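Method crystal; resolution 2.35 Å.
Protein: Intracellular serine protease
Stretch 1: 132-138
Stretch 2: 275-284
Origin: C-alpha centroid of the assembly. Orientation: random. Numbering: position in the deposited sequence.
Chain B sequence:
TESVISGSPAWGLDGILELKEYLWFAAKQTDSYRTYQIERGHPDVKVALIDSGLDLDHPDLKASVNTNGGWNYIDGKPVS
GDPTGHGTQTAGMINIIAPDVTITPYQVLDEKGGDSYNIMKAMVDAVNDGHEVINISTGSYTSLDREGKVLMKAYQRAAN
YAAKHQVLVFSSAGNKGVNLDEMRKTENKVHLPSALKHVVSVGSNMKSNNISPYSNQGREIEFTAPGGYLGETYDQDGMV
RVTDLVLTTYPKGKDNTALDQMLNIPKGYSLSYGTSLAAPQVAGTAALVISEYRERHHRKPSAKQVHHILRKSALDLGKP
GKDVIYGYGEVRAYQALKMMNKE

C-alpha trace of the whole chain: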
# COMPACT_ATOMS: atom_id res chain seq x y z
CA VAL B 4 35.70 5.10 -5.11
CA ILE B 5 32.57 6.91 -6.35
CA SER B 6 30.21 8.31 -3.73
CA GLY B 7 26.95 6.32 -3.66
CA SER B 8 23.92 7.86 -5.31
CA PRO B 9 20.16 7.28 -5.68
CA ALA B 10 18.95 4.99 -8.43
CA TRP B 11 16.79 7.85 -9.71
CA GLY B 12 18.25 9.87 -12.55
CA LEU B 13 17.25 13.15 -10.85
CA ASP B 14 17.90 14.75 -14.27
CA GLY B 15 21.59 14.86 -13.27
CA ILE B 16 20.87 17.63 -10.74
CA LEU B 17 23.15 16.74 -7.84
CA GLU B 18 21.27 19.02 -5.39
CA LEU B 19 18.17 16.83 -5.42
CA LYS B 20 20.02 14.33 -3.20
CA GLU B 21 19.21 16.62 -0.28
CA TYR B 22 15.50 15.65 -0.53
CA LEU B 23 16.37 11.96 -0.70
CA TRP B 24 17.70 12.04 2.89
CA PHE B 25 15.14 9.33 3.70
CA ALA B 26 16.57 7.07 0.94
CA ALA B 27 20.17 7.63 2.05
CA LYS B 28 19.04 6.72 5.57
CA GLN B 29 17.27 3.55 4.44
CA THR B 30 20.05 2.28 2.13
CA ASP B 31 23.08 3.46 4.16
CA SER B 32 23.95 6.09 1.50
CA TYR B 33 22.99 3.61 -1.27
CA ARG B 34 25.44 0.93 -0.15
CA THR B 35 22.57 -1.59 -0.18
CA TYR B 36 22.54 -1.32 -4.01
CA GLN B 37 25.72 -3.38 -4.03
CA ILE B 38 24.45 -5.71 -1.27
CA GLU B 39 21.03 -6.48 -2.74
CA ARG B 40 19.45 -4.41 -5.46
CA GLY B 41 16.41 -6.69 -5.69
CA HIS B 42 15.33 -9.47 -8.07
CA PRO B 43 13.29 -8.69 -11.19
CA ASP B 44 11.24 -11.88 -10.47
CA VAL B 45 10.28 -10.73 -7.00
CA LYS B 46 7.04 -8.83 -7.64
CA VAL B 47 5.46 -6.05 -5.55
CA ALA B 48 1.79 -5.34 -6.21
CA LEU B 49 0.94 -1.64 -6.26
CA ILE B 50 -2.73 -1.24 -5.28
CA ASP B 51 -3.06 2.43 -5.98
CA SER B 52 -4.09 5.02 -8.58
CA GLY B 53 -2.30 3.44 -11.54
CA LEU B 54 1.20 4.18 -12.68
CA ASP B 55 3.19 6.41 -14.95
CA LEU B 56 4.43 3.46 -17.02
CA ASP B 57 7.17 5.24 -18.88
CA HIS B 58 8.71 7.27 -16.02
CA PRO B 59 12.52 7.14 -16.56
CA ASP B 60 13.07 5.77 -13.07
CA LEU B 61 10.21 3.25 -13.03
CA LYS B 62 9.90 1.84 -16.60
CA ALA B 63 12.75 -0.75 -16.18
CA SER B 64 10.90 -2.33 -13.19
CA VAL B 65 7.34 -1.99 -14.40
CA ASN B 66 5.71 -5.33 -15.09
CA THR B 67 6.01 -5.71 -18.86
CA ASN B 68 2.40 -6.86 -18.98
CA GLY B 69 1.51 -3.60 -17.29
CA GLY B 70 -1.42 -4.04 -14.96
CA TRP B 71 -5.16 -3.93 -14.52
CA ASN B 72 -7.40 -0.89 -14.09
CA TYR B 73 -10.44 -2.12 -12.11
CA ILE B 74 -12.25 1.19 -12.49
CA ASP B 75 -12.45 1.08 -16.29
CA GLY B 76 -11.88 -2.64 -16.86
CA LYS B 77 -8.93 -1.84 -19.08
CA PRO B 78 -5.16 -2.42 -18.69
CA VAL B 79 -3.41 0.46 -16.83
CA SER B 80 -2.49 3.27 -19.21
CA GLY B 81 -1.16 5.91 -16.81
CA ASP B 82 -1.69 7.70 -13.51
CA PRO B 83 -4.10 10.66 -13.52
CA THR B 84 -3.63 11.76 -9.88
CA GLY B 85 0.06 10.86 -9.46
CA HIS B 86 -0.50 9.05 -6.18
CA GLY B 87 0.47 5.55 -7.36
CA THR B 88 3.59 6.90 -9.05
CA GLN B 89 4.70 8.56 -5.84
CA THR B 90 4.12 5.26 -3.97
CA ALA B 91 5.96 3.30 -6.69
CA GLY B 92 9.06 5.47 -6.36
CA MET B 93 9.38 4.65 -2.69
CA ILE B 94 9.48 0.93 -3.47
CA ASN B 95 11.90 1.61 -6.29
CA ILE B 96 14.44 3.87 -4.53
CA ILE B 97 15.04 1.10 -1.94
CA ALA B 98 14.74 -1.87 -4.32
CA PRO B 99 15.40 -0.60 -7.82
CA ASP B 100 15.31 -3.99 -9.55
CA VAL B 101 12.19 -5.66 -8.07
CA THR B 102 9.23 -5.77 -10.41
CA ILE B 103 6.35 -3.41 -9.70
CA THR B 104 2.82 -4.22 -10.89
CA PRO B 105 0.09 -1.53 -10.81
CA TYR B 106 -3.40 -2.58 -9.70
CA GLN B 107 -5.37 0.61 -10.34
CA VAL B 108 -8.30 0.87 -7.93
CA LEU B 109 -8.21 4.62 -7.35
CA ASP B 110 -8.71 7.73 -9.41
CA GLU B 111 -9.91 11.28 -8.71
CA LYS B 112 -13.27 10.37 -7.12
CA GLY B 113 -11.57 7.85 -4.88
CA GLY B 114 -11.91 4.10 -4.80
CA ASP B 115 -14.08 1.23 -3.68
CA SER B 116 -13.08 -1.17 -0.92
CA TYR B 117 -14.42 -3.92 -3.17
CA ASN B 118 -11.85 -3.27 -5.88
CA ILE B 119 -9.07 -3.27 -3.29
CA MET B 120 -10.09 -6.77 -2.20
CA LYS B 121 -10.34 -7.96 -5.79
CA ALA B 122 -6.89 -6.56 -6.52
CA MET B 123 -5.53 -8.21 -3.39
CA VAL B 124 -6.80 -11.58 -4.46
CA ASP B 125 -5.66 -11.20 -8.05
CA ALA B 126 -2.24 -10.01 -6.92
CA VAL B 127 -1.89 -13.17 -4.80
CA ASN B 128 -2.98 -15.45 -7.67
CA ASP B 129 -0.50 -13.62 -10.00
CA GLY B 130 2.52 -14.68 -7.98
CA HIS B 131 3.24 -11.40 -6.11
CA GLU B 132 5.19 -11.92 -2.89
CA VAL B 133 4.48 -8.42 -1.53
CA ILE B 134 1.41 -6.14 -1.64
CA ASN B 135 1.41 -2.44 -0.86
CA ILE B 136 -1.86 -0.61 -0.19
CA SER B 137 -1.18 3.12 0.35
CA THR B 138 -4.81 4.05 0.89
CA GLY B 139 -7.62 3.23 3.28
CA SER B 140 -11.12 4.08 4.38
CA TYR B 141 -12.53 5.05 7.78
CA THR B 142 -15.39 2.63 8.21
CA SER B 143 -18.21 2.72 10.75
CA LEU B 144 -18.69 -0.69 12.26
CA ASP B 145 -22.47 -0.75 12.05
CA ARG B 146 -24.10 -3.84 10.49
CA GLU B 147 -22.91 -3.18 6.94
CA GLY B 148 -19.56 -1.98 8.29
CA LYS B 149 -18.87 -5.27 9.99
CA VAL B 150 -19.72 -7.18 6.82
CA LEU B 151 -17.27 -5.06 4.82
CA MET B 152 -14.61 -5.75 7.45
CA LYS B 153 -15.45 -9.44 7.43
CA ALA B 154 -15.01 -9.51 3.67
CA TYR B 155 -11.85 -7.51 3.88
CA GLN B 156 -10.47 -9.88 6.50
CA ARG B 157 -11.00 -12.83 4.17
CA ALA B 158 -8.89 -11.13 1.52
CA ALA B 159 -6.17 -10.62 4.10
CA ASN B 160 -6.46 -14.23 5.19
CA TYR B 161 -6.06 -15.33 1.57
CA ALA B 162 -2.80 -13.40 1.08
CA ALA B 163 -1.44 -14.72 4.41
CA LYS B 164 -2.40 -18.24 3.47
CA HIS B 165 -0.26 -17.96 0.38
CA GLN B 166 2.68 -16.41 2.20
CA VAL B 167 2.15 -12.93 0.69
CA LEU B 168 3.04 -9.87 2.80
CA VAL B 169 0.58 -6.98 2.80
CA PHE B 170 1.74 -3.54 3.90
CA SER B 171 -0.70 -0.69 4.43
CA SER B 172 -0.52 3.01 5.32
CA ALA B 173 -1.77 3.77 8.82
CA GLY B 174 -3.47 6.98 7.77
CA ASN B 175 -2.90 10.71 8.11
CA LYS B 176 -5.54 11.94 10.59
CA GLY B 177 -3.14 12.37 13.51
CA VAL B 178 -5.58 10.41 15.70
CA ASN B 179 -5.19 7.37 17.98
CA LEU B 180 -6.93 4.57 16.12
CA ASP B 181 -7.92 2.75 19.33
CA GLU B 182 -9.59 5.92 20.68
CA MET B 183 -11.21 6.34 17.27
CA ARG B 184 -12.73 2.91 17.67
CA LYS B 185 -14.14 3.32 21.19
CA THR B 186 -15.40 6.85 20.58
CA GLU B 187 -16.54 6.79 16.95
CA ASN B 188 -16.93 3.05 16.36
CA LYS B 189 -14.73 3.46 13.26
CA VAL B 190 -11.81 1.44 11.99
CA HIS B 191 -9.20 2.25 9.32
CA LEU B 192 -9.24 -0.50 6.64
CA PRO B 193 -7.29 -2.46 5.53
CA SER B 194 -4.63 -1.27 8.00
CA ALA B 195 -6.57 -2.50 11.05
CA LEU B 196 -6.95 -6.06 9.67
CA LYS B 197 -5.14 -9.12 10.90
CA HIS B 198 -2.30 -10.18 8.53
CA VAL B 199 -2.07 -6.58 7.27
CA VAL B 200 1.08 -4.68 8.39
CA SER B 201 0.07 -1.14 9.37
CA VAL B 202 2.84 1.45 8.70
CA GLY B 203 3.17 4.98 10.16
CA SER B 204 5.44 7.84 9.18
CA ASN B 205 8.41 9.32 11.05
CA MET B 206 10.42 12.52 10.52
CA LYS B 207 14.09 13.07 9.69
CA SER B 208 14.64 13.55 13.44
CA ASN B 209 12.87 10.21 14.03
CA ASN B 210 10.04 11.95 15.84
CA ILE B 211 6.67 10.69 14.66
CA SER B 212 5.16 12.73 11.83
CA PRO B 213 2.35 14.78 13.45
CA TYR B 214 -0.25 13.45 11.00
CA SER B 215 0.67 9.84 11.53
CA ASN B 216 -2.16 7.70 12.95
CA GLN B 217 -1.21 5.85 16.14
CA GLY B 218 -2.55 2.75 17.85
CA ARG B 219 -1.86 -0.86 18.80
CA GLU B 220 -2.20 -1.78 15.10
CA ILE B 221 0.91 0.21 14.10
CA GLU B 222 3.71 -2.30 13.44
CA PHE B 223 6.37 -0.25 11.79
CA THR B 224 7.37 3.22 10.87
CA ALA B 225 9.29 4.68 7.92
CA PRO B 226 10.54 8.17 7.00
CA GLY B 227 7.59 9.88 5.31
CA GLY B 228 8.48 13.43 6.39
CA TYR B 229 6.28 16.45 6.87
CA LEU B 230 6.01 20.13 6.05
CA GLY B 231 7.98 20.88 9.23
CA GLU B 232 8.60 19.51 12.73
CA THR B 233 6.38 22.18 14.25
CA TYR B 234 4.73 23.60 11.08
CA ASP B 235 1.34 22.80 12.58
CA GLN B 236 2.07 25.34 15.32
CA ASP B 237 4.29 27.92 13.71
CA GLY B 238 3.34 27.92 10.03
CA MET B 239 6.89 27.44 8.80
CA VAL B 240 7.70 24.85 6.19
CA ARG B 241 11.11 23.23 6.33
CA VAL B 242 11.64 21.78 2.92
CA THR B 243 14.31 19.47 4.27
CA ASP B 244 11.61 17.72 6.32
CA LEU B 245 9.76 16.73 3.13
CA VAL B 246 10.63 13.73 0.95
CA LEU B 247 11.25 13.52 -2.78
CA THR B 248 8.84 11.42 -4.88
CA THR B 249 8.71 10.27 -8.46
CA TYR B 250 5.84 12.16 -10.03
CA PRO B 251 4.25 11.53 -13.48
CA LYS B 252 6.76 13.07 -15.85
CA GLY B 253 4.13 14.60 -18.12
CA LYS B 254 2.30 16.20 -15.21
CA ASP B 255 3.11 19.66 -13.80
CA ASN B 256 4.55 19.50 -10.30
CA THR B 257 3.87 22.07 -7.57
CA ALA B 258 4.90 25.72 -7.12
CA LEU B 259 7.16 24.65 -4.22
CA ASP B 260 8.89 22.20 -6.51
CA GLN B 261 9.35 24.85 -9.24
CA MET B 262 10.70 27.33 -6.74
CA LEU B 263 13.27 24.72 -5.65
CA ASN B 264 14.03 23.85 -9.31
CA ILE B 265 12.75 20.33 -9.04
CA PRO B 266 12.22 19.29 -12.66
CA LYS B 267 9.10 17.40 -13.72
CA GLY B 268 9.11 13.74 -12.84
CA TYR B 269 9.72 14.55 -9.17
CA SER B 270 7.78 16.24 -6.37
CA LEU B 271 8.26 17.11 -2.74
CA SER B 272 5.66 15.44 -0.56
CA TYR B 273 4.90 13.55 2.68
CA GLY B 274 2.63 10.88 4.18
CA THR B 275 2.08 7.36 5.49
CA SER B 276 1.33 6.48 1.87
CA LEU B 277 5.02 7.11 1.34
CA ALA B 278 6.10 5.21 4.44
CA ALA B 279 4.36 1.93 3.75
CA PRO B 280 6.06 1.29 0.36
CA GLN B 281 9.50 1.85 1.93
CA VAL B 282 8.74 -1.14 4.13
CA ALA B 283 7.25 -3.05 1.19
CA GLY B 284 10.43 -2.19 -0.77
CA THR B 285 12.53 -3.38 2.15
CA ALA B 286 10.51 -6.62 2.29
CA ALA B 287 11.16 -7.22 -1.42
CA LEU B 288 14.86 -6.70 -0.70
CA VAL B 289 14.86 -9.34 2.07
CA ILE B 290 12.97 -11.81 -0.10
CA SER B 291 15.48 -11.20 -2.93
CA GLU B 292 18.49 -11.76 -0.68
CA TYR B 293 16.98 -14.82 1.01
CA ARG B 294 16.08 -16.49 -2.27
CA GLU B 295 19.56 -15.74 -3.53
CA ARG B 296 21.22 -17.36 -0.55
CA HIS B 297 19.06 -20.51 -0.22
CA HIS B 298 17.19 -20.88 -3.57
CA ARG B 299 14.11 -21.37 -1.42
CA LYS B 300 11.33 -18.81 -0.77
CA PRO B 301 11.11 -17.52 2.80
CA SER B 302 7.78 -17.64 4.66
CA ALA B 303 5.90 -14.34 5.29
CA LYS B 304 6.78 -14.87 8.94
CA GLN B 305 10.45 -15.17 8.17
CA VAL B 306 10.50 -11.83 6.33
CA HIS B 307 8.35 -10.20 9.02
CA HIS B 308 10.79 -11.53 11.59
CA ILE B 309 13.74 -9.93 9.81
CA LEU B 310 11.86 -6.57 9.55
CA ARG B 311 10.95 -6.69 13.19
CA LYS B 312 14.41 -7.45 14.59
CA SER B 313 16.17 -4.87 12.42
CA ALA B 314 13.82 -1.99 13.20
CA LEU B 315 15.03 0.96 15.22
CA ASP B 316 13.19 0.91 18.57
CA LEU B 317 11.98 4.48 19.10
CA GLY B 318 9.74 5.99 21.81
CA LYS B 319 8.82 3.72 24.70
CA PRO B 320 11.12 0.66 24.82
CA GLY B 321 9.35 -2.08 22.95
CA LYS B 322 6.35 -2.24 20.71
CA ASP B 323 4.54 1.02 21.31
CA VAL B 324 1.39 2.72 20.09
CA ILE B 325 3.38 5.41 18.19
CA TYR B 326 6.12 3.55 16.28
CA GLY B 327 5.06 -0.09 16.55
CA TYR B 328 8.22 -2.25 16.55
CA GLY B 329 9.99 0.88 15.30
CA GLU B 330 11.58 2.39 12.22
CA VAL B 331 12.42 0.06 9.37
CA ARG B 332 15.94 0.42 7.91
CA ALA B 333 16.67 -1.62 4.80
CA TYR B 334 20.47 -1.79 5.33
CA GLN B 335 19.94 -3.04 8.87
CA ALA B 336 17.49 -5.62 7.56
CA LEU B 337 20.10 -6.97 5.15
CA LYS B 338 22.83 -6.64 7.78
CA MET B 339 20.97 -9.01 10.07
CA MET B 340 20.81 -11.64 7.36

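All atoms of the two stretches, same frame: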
# COMPACT_ATOMS: atom_id res chain seq x y z
N GLU B 132 4.78 -11.57 -4.25
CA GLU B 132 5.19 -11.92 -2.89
C GLU B 132 4.91 -10.81 -1.88
O GLU B 132 4.83 -11.07 -0.67
CB GLU B 132 6.67 -12.30 -2.84
CG GLU B 132 7.08 -13.53 -3.63
CD GLU B 132 7.61 -13.23 -5.03
OE1 GLU B 132 7.12 -12.29 -5.74
OE2 GLU B 132 8.60 -13.92 -5.39
N VAL B 133 4.78 -9.58 -2.37
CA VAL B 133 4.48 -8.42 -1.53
C VAL B 133 3.36 -7.53 -2.12
O VAL B 133 3.31 -7.28 -3.33
CB VAL B 133 5.73 -7.54 -1.32
CG1 VAL B 133 5.37 -6.29 -0.49
CG2 VAL B 133 6.85 -8.33 -0.66
N ILE B 134 2.44 -7.10 -1.26
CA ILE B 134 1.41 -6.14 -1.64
C ILE B 134 1.51 -4.84 -0.83
O ILE B 134 1.68 -4.83 0.39
CB ILE B 134 -0.02 -6.74 -1.47
CG1 ILE B 134 -0.18 -7.96 -2.40
CG2 ILE B 134 -1.10 -5.70 -1.75
CD1 ILE B 134 -1.43 -8.77 -2.13
N ASN B 135 1.42 -3.72 -1.53
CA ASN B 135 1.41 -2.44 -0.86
C ASN B 135 0.09 -1.73 -1.11
O ASN B 135 -0.27 -1.49 -2.27
CB ASN B 135 2.57 -1.58 -1.34
CG ASN B 135 2.63 -0.26 -0.62
OD1 ASN B 135 3.30 -0.13 0.42
ND2 ASN B 135 1.91 0.70 -1.14
N ILE B 136 -0.61 -1.36 -0.04
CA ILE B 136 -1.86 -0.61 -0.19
C ILE B 136 -1.76 0.76 0.52
O ILE B 136 -2.03 0.88 1.71
CB ILE B 136 -3.09 -1.39 0.37
CG1 ILE B 136 -3.16 -2.80 -0.21
CG2 ILE B 136 -4.39 -0.67 0.05
CD1 ILE B 136 -4.15 -3.72 0.52
N SER B 137 -1.39 1.80 -0.23
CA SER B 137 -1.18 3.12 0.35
C SER B 137 -2.45 3.96 0.31
O SER B 137 -2.47 5.08 -0.21
CB SER B 137 -0.04 3.88 -0.37
OG SER B 137 1.24 3.49 0.12
N THR B 138 -3.52 3.39 0.84
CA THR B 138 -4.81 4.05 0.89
C THR B 138 -5.66 3.29 1.89
O THR B 138 -5.29 2.19 2.33
CB THR B 138 -5.49 4.10 -0.50
OG1 THR B 138 -6.65 4.94 -0.45
CG2 THR B 138 -5.84 2.69 -0.99
N THR B 275 2.00 8.79 5.22
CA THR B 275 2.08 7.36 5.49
C THR B 275 2.00 6.58 4.17
O THR B 275 2.50 5.46 4.05
CB THR B 275 0.97 6.84 6.46
OG1 THR B 275 -0.32 7.21 5.97
CG2 THR B 275 1.14 7.40 7.88
N SER B 276 1.39 7.18 3.15
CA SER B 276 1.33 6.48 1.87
C SER B 276 2.72 6.36 1.24
O SER B 276 2.94 5.60 0.32
CB SER B 276 0.40 7.21 0.91
OG SER B 276 0.96 8.45 0.49
N LEU B 277 3.65 7.12 1.78
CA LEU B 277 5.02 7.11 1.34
C LEU B 277 5.88 6.30 2.31
O LEU B 277 7.01 5.95 1.99
CB LEU B 277 5.54 8.54 1.23
CG LEU B 277 4.72 9.42 0.28
CD1 LEU B 277 5.30 10.82 0.23
CD2 LEU B 277 4.60 8.80 -1.13
N ALA B 278 5.34 6.00 3.48
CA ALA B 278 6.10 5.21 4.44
C ALA B 278 5.91 3.75 4.16
O ALA B 278 6.90 3.01 4.13
CB ALA B 278 5.71 5.54 5.87
N ALA B 279 4.66 3.34 3.97
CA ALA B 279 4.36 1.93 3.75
C ALA B 279 5.17 1.28 2.61
O ALA B 279 5.69 0.17 2.80
CB ALA B 279 2.87 1.73 3.52
N PRO B 280 5.29 1.93 1.43
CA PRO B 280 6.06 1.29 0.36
C PRO B 280 7.57 1.16 0.63
O PRO B 280 8.22 0.28 0.03
CB PRO B 280 5.82 2.22 -0.85
CG PRO B 280 5.33 3.50 -0.28
CD PRO B 280 4.58 3.13 0.95
N GLN B 281 8.11 1.99 1.54
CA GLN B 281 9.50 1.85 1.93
C GLN B 281 9.70 0.52 2.65
O GLN B 281 10.72 -0.13 2.47
CB GLN B 281 9.95 3.01 2.81
CG GLN B 281 10.04 4.31 2.06
CD GLN B 281 10.48 5.45 2.95
OE1 GLN B 281 11.55 5.38 3.58
NE2 GLN B 281 9.66 6.52 3.03
N VAL B 282 8.74 0.14 3.47
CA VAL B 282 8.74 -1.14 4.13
C VAL B 282 8.46 -2.28 3.13
O VAL B 282 9.10 -3.33 3.17
CB VAL B 282 7.69 -1.17 5.29
CG1 VAL B 282 7.75 -2.50 6.07
CG2 VAL B 282 7.92 0.01 6.21
N ALA B 283 7.52 -2.06 2.22
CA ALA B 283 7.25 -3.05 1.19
C ALA B 283 8.52 -3.26 0.35
O ALA B 283 8.91 -4.42 0.07
CB ALA B 283 6.08 -2.64 0.33
N GLY B 284 9.18 -2.15 -0.02
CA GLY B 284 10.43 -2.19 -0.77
C GLY B 284 11.50 -2.94 -0.01
O GLY B 284 12.21 -3.78 -0.58

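A short strand ending at Ile136 packs against a helical stretch, 275-284, that continues beyond Gly284. The two run almost exactly antiparallel, at 175°, and their axes approach to 8.2 Å. The contact is small, 293 Å² summed over both sides, and nearly all of it is buried in the protein.

The side chains alternate. Val133 and Asn135, and Ser137 in the loop just after the strand, point their CA-to-CB bonds toward the helix. Ile134 and Ile136 point away, both with chi1 m and chi2 t, and take almost no part. On the helix, Ala279 and Ala283 point toward the strand, one turn apart. Ser276 and Pro280 lie sideways and complete the contact.

The one hydrogen bond between the stretches is at the end where the chains come closest. The CA atoms of Ser137 and Ser276 are 4.5 Å apart. Ser137 has chi1 of -82°, in the m well, and this places its hydroxyl at the backbone carbonyl of Ser276. Ser137 OG donates to Ser276 O at 2.7 Å. The acceptor is free for this role within the helix, because Pro280, four residues on, has no N-H to offer it. Ser137 OG also lies 3.5 Å from Pro280 CD, so the hydroxyl sits against the proline ring. Ser276 has chi1 p. Its CB meets Ser137 CB at 3.6 Å, a spacing that small side chains allow.

Asn135 occupies the middle of the contact. Its chi1 is t, at -177°, and the side chain extends to the helix near the junction of Ala279 and Pro280. Its amide is probably turned over in the model, so the polar partners of its two ends remain open. The side chain is buried, with 59 Å² of the residue covered by the helix.

At the other end the contact is apolar. Val133 has chi1 t, which directs CG1 to the helix, where it meets Ala283 CB at 3.8 Å. Ala283 has 58 Å² covered, a large share for so small a residue. The methyl groups of the two alanines fill the space beside the strand without holding it off.

Pro280 also shapes the helix. The segment is kinked where the N atoms of Pro280 and Gln281 lack a bond to the preceding turn. The i to i-4 pattern returns weakly with Val282 N to Ala278 O, 3.5 Å, and fully with Ala283 N to Ala279 O, 2.9 Å. Gln281 points away from the strand. With chi1 m and chi2 t, its side chain folds back along the helix, and Gln281 NE2 donates to Leu277 O at 2.9 Å.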